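Fructokinase (Xylella fastidiosa Temecula1, PDB 3LJS) catalyses the ATP-dependent phosphorylation of fructose to fructose 6-phosphate, as a sugar kinase of the PfkB family. Local coordinates at the interface of chains A and B. Residues are numbered along the deposited sequence; one frame, centred on the assembly and turned at random. Chains: chain A/B, Fructokinase.

Contacts 1 and 2 adjoin in one two-fold symmetric interface, their C-alpha centres about 11 Å apart. B:Phe94 belongs to both: its backbone and CB flank contact 1, while its ring reaches into contact 2. The start of helix 63-75 of chain A serves both as well, sending A:Met63 to one and A:Phe64 to the other. On chain B, strands 92-96 and 104-108 supply residues to each. Contact 1 lies farther from the symmetry axis, whereas contact 2 reaches it, where equivalent residues meet. Symmetry repeats both with the chains exchanged, which would fix the relative placement of the two subunits if this pair is the biological dimer.

Contact 1: the interface of chains A and B. Residues chain A 63; chain B 94, 96, 98, 104-106.
A:Met63, the first residue of helix 63-75, plugs into B:Ala96, B:Asp98 and B:Ser106 in a helix-to-sheet interface that docks one subunit on a strand pair of the other. Both chains are PfkB-family kinases, in which strands of this kind commonly form a lid beside the sugar site and can pair subunits; this pair in the crystal may therefore be the biological dimer, though the structure by itself does not prove it.

The residue is modelled as selenomethionine, with selenium in place of sulfur. Its CG lies between the backbone N and the carbonyl carbon (chi1 59°), and the chain then runs straight to the selenium before turning at the last bond (chi3 83°). That turn lays the methyl CE along the surface of strands 92-96 and 104-108. There CE of A:Met63 rests on the CB of B:Ser106 at 3.5 Å, a tight fit for two carbons. The same CE of A:Met63 sits 3.9 Å from the backbone C of B:Phe105. The selenium lies 4.0 Å from the CB of B:Ala96. The small B:Ala96 and B:Ser106 suit this place because their short side chains let the selenium and methyl lie close to the strands.

B:Asp98 meets this chain from the flank, the two side chains crossing at about a right angle. Its OD2 lies 3.7 Å from the selenium and its OD1 3.9 Å from the CB of A:Met63, so the carboxylate borders the apolar plug through van der Waals contact. No N or O of either chain comes within bonding distance of the other here, but the carboxylate lies near the start of helix 63-75, whose N-terminal end might favour a negative charge.

B:Phe94 borders the plug with its backbone, its O being 4.0 Å from CE of A:Met63, and with its CB. The O of B:Ser106 lies in the plane of the B:Phe94 ring, at its edge.

Contact 2: the interface of chains A and B. Residues chain A 64, 89-90, 92, 94, 108; chain B 92, 94, 108.
B:Tyr108 inserts between A:Lys89 and A:Leu92 at a mainly apolar, aromatic-rich interface of strands around the two-fold axis, which joins the two subunits of the deposited pair and adds a tyrosine-to-carbonyl hydrogen bond to the apolar contacts.

The B:Tyr108 ring is gripped on both faces. CB and CG of A:Lys89 lie over one face toward the rim, CB 3.3 Å from CE1 of B:Tyr108; the lysine suits this place because its stem is apolar, though its end carries an amine that is normally charged. Over the opposite face, CD1 of A:Leu92 stands 3.8 Å from the ring centroid in a CH-pi contact. At the tip, the phenol OH donates a hydrogen bond of 2.7 Å to the backbone O of A:Thr90, in the carbonyl plane on a lone pair (C=O...donor angle 144°). The bond and the two covered faces together should restrict ring rotation.

A:Phe64 points the CZ rim of its ring at a face of B:Phe94, 3.5 Å from CE1, with the planes at 86°. Its CG lies anti to the carbonyl carbon (chi1 -65°), which turns the ring from the helix start toward B:Phe94.

Across the axis, B:Leu92 repeats the leucine's role on the A:Tyr108 ring, and its branched tip also meets A:Phe94 tip to tip, with CD1 3.5 Å from CE2. Nearest the axis, the CD1 atoms of A:Leu92 and B:Leu92 lie 3.9 Å apart, and the CD1 atoms of A:Tyr108 and B:Tyr108 are 4.1 Å apart.

Contact 1: the interface of chains A and B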
HETATM    1  N   MSE A  63      -7.349  -9.246  -0.391  1.00 31.82           N
HETATM    2  CA  MSE A  63      -7.611  -9.413  -1.816  1.00 33.26           C
HETATM    3  C   MSE A  63      -6.355  -9.716  -2.625  1.00 30.20           C
HETATM    4  O   MSE A  63      -6.385 -10.527  -3.549  1.00 29.19           O
HETATM    5  CB  MSE A  63      -8.291  -8.154  -2.377  1.00 38.78           C
HETATM    6  CG  MSE A  63      -7.479  -6.868  -2.207  1.00 47.45           C
HETATM    7 SE   MSE A  63      -8.342  -5.278  -2.951  1.00 61.06          SE
HETATM    8  CE  MSE A  63      -9.517  -4.859  -1.464  1.00 56.11           C
TER
ATOM      9  N   PHE B  94      -7.870   0.766  -0.556  1.00 32.55           N
ATOM     10  CA  PHE B  94      -8.293  -0.042  -1.693  1.00 34.37           C
ATOM     11  C   PHE B  94      -9.756  -0.441  -1.599  1.00 37.40           C
ATOM     12  O   PHE B  94     -10.183  -1.051  -0.621  1.00 39.01           O
ATOM     13  CB  PHE B  94      -7.448  -1.313  -1.790  1.00 32.76           C
ATOM     14  CG  PHE B  94      -6.075  -1.083  -2.330  1.00 31.14           C
ATOM     15  CD1 PHE B  94      -5.850  -1.065  -3.701  1.00 29.07           C
ATOM     16  CD2 PHE B  94      -5.006  -0.857  -1.471  1.00 29.88           C
ATOM     17  CE1 PHE B  94      -4.584  -0.823  -4.210  1.00 28.70           C
ATOM     18  CE2 PHE B  94      -3.733  -0.615  -1.968  1.00 29.01           C
ATOM     19  CZ  PHE B  94      -3.520  -0.598  -3.343  1.00 28.72           C
ATOM     20  N   ALA B  96     -12.433  -2.479  -3.854  1.00 50.68           N
ATOM     21  CA  ALA B  96     -12.694  -3.312  -5.011  1.00 54.73           C
ATOM     22  C   ALA B  96     -14.013  -4.017  -4.784  1.00 57.82           C
ATOM     23  O   ALA B  96     -14.488  -4.117  -3.654  1.00 59.18           O
ATOM     24  CB  ALA B  96     -11.579  -4.335  -5.185  1.00 54.65           C
ATOM     25  N   ASP B  98     -15.110  -6.889  -4.174  1.00 68.87           N
ATOM     26  CA  ASP B  98     -14.716  -8.223  -3.730  1.00 71.59           C
ATOM     27  C   ASP B  98     -15.850  -9.082  -3.183  1.00 72.76           C
ATOM     28  O   ASP B  98     -16.653  -8.638  -2.359  1.00 73.04           O
ATOM     29  CB  ASP B  98     -13.624  -8.146  -2.648  1.00 72.14           C
ATOM     30  CG  ASP B  98     -12.279  -7.669  -3.182  1.00 72.05           C
ATOM     31  OD1 ASP B  98     -11.757  -8.282  -4.137  1.00 71.44           O
ATOM     32  OD2 ASP B  98     -11.735  -6.686  -2.629  1.00 72.04           O
ATOM     33  N   SER B 104     -15.600  -4.457  -1.325  1.00 63.41           N
ATOM     34  CA  SER B 104     -14.698  -4.700  -0.208  1.00 61.06           C
ATOM     35  C   SER B 104     -13.709  -3.565   0.018  1.00 58.80           C
ATOM     36  O   SER B 104     -13.687  -2.583  -0.725  1.00 58.50           O
ATOM     37  CB  SER B 104     -13.933  -6.002  -0.431  1.00 62.01           C
ATOM     38  OG  SER B 104     -13.102  -6.304   0.673  1.00 65.12           O
ATOM     39  N   PHE B 105     -12.884  -3.721   1.049  1.00 55.77           N
ATOM     40  CA  PHE B 105     -11.889  -2.719   1.406  1.00 52.31           C
ATOM     41  C   PHE B 105     -10.604  -3.342   1.938  1.00 49.38           C
ATOM     42  O   PHE B 105     -10.608  -4.436   2.501  1.00 49.43           O
ATOM     43  CB  PHE B 105     -12.456  -1.785   2.478  1.00 53.37           C
ATOM     44  CG  PHE B 105     -13.600  -0.937   2.007  1.00 55.03           C
ATOM     45  CD1 PHE B 105     -13.367   0.294   1.400  1.00 55.75           C
ATOM     46  CD2 PHE B 105     -14.913  -1.364   2.171  1.00 56.06           C
ATOM     47  CE1 PHE B 105     -14.428   1.088   0.967  1.00 56.38           C
ATOM     48  CE2 PHE B 105     -15.980  -0.578   1.741  1.00 55.84           C
ATOM     49  CZ  PHE B 105     -15.736   0.650   1.138  1.00 55.74           C
ATOM     50  N   SER B 106      -9.502  -2.626   1.746  1.00 44.59           N
ATOM     51  CA  SER B 106      -8.198  -3.053   2.228  1.00 39.85           C
ATOM     52  C   SER B 106      -7.388  -1.787   2.455  1.00 36.34           C
ATOM     53  O   SER B 106      -6.936  -1.146   1.505  1.00 35.92           O
ATOM     54  CB  SER B 106      -7.498  -3.946   1.208  1.00 40.14           C
ATOM     55  OG  SER B 106      -6.280  -4.424   1.746  1.00 39.30           O
TER

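Contact 2: the interface of chains A and B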
ATOM      1  N   PHE A  64      -5.252  -9.065  -2.281  1.00 28.29           N
ATOM      2  CA  PHE A  64      -4.008  -9.280  -3.002  1.00 26.99           C
ATOM      3  C   PHE A  64      -3.412 -10.644  -2.701  1.00 26.45           C
ATOM      4  O   PHE A  64      -2.836 -11.288  -3.579  1.00 25.07           O
ATOM      5  CB  PHE A  64      -3.020  -8.165  -2.675  1.00 26.06           C
ATOM      6  CG  PHE A  64      -3.474  -6.817  -3.148  1.00 27.20           C
ATOM      7  CD1 PHE A  64      -3.796  -6.615  -4.486  1.00 27.95           C
ATOM      8  CD2 PHE A  64      -3.592  -5.755  -2.261  1.00 28.99           C
ATOM      9  CE1 PHE A  64      -4.231  -5.371  -4.940  1.00 29.46           C
ATOM     10  CE2 PHE A  64      -4.024  -4.505  -2.701  1.00 29.87           C
ATOM     11  CZ  PHE A  64      -4.345  -4.312  -4.044  1.00 29.40           C
ATOM     12  N   LYS A  89      -0.666  -6.692   5.789  1.00 24.79           N
ATOM     13  CA  LYS A  89      -1.120  -6.735   4.409  1.00 24.42           C
ATOM     14  C   LYS A  89      -0.053  -7.288   3.477  1.00 23.85           C
ATOM     15  O   LYS A  89       1.136  -7.330   3.812  1.00 23.22           O
ATOM     16  CB  LYS A  89      -1.489  -5.327   3.940  1.00 26.23           C
ATOM     17  CG  LYS A  89      -2.556  -4.629   4.775  1.00 29.53           C
ATOM     18  CD  LYS A  89      -3.908  -5.279   4.580  1.00 32.53           C
ATOM     19  CE  LYS A  89      -5.004  -4.516   5.304  1.00 35.12           C
ATOM     20  NZ  LYS A  89      -6.316  -5.201   5.138  1.00 36.94           N
ATOM     21  N   THR A  90      -0.495  -7.710   2.299  1.00 22.91           N
ATOM     22  CA  THR A  90       0.404  -8.211   1.276  1.00 21.66           C
ATOM     23  C   THR A  90       1.231  -7.002   0.848  1.00 21.85           C
ATOM     24  O   THR A  90       0.689  -5.918   0.626  1.00 21.94           O
ATOM     25  CB  THR A  90      -0.384  -8.727   0.061  1.00 22.16           C
ATOM     26  OG1 THR A  90      -1.237  -9.802   0.474  1.00 22.92           O
ATOM     27  CG2 THR A  90       0.560  -9.203  -1.028  1.00 19.86           C
ATOM     28  N   LEU A  92       3.307  -4.298  -1.271  1.00 21.74           N
ATOM     29  CA  LEU A  92       3.058  -3.676  -2.562  1.00 23.51           C
ATOM     30  C   LEU A  92       4.329  -2.989  -3.029  1.00 24.64           C
ATOM     31  O   LEU A  92       5.048  -2.378  -2.234  1.00 24.30           O
ATOM     32  CB  LEU A  92       1.939  -2.628  -2.465  1.00 24.13           C
ATOM     33  CG  LEU A  92       0.561  -3.051  -1.964  1.00 23.79           C
ATOM     34  CD1 LEU A  92      -0.335  -1.808  -1.882  1.00 23.59           C
ATOM     35  CD2 LEU A  92      -0.046  -4.096  -2.893  1.00 22.97           C
ATOM     36  N   PHE A  94       5.202  -0.301  -5.836  1.00 29.08           N
ATOM     37  CA  PHE A  94       4.735   0.618  -6.862  1.00 29.34           C
ATOM     38  C   PHE A  94       5.887   0.972  -7.791  1.00 31.40           C
ATOM     39  O   PHE A  94       6.967   1.355  -7.339  1.00 31.56           O
ATOM     40  CB  PHE A  94       4.157   1.880  -6.214  1.00 27.98           C
ATOM     41  CG  PHE A  94       2.772   1.694  -5.666  1.00 27.38           C
ATOM     42  CD1 PHE A  94       1.662   1.846  -6.488  1.00 25.86           C
ATOM     43  CD2 PHE A  94       2.577   1.330  -4.337  1.00 26.96           C
ATOM     44  CE1 PHE A  94       0.376   1.640  -6.003  1.00 25.79           C
ATOM     45  CE2 PHE A  94       1.299   1.117  -3.837  1.00 27.37           C
ATOM     46  CZ  PHE A  94       0.189   1.272  -4.676  1.00 28.71           C
ATOM     47  N   TYR A 108       5.566  -0.730   0.053  1.00 24.06           N
ATOM     48  CA  TYR A 108       4.757  -0.734   1.258  1.00 24.35           C
ATOM     49  C   TYR A 108       5.204  -2.040   1.905  1.00 25.85           C
ATOM     50  O   TYR A 108       4.512  -3.064   1.825  1.00 20.72           O
ATOM     51  CB  TYR A 108       3.256  -0.743   0.922  1.00 23.71           C
ATOM     52  CG  TYR A 108       2.734   0.645   0.612  1.00 22.59           C
ATOM     53  CD1 TYR A 108       1.950   1.342   1.536  1.00 22.50           C
ATOM     54  CD2 TYR A 108       3.121   1.307  -0.555  1.00 22.46           C
ATOM     55  CE1 TYR A 108       1.572   2.670   1.304  1.00 22.12           C
ATOM     56  CE2 TYR A 108       2.751   2.633  -0.794  1.00 22.86           C
ATOM     57  CZ  TYR A 108       1.983   3.309   0.144  1.00 22.15           C
ATOM     58  OH  TYR A 108       1.674   4.633  -0.060  1.00 21.40           O
TER
ATOM     59  N   LEU B  92      -3.123   4.122   1.981  1.00 22.68           N
ATOM     60  CA  LEU B  92      -3.847   3.704   0.784  1.00 23.02           C
ATOM     61  C   LEU B  92      -5.160   3.052   1.181  1.00 24.07           C
ATOM     62  O   LEU B  92      -5.217   2.276   2.139  1.00 23.38           O
ATOM     63  CB  LEU B  92      -3.025   2.693  -0.027  1.00 24.70           C
ATOM     64  CG  LEU B  92      -1.658   3.118  -0.562  1.00 25.21           C
ATOM     65  CD1 LEU B  92      -1.045   1.949  -1.334  1.00 26.17           C
ATOM     66  CD2 LEU B  92      -1.795   4.342  -1.460  1.00 25.11           C
ATOM     67  N   PHE B  94      -7.870   0.766  -0.556  1.00 32.55           N
ATOM     68  CA  PHE B  94      -8.293  -0.042  -1.693  1.00 34.37           C
ATOM     69  C   PHE B  94      -9.756  -0.441  -1.599  1.00 37.40           C
ATOM     70  O   PHE B  94     -10.183  -1.051  -0.621  1.00 39.01           O
ATOM     71  CB  PHE B  94      -7.448  -1.313  -1.790  1.00 32.76           C
ATOM     72  CG  PHE B  94      -6.075  -1.083  -2.330  1.00 31.14           C
ATOM     73  CD1 PHE B  94      -5.850  -1.065  -3.701  1.00 29.07           C
ATOM     74  CD2 PHE B  94      -5.006  -0.857  -1.471  1.00 29.88           C
ATOM     75  CE1 PHE B  94      -4.584  -0.823  -4.210  1.00 28.70           C
ATOM     76  CE2 PHE B  94      -3.733  -0.615  -1.968  1.00 29.01           C
ATOM     77  CZ  PHE B  94      -3.520  -0.598  -3.343  1.00 28.72           C
ATOM     78  N   TYR B 108      -4.126   0.330   3.932  1.00 25.24           N
ATOM     79  CA  TYR B 108      -2.719   0.224   4.281  1.00 24.79           C
ATOM     80  C   TYR B 108      -2.549   1.372   5.264  1.00 23.77           C
ATOM     81  O   TYR B 108      -2.023   2.438   4.942  1.00 24.14           O
ATOM     82  CB  TYR B 108      -1.833   0.372   3.040  1.00 24.27           C
ATOM     83  CG  TYR B 108      -1.740  -0.931   2.270  1.00 24.37           C
ATOM     84  CD1 TYR B 108      -0.602  -1.740   2.351  1.00 24.90           C
ATOM     85  CD2 TYR B 108      -2.830  -1.403   1.541  1.00 25.16           C
ATOM     86  CE1 TYR B 108      -0.562  -2.997   1.727  1.00 23.92           C
ATOM     87  CE2 TYR B 108      -2.804  -2.652   0.920  1.00 25.09           C
ATOM     88  CZ  TYR B 108      -1.668  -3.445   1.019  1.00 24.52           C
ATOM     89  OH  TYR B 108      -1.663  -4.689   0.431  1.00 23.80           O
TER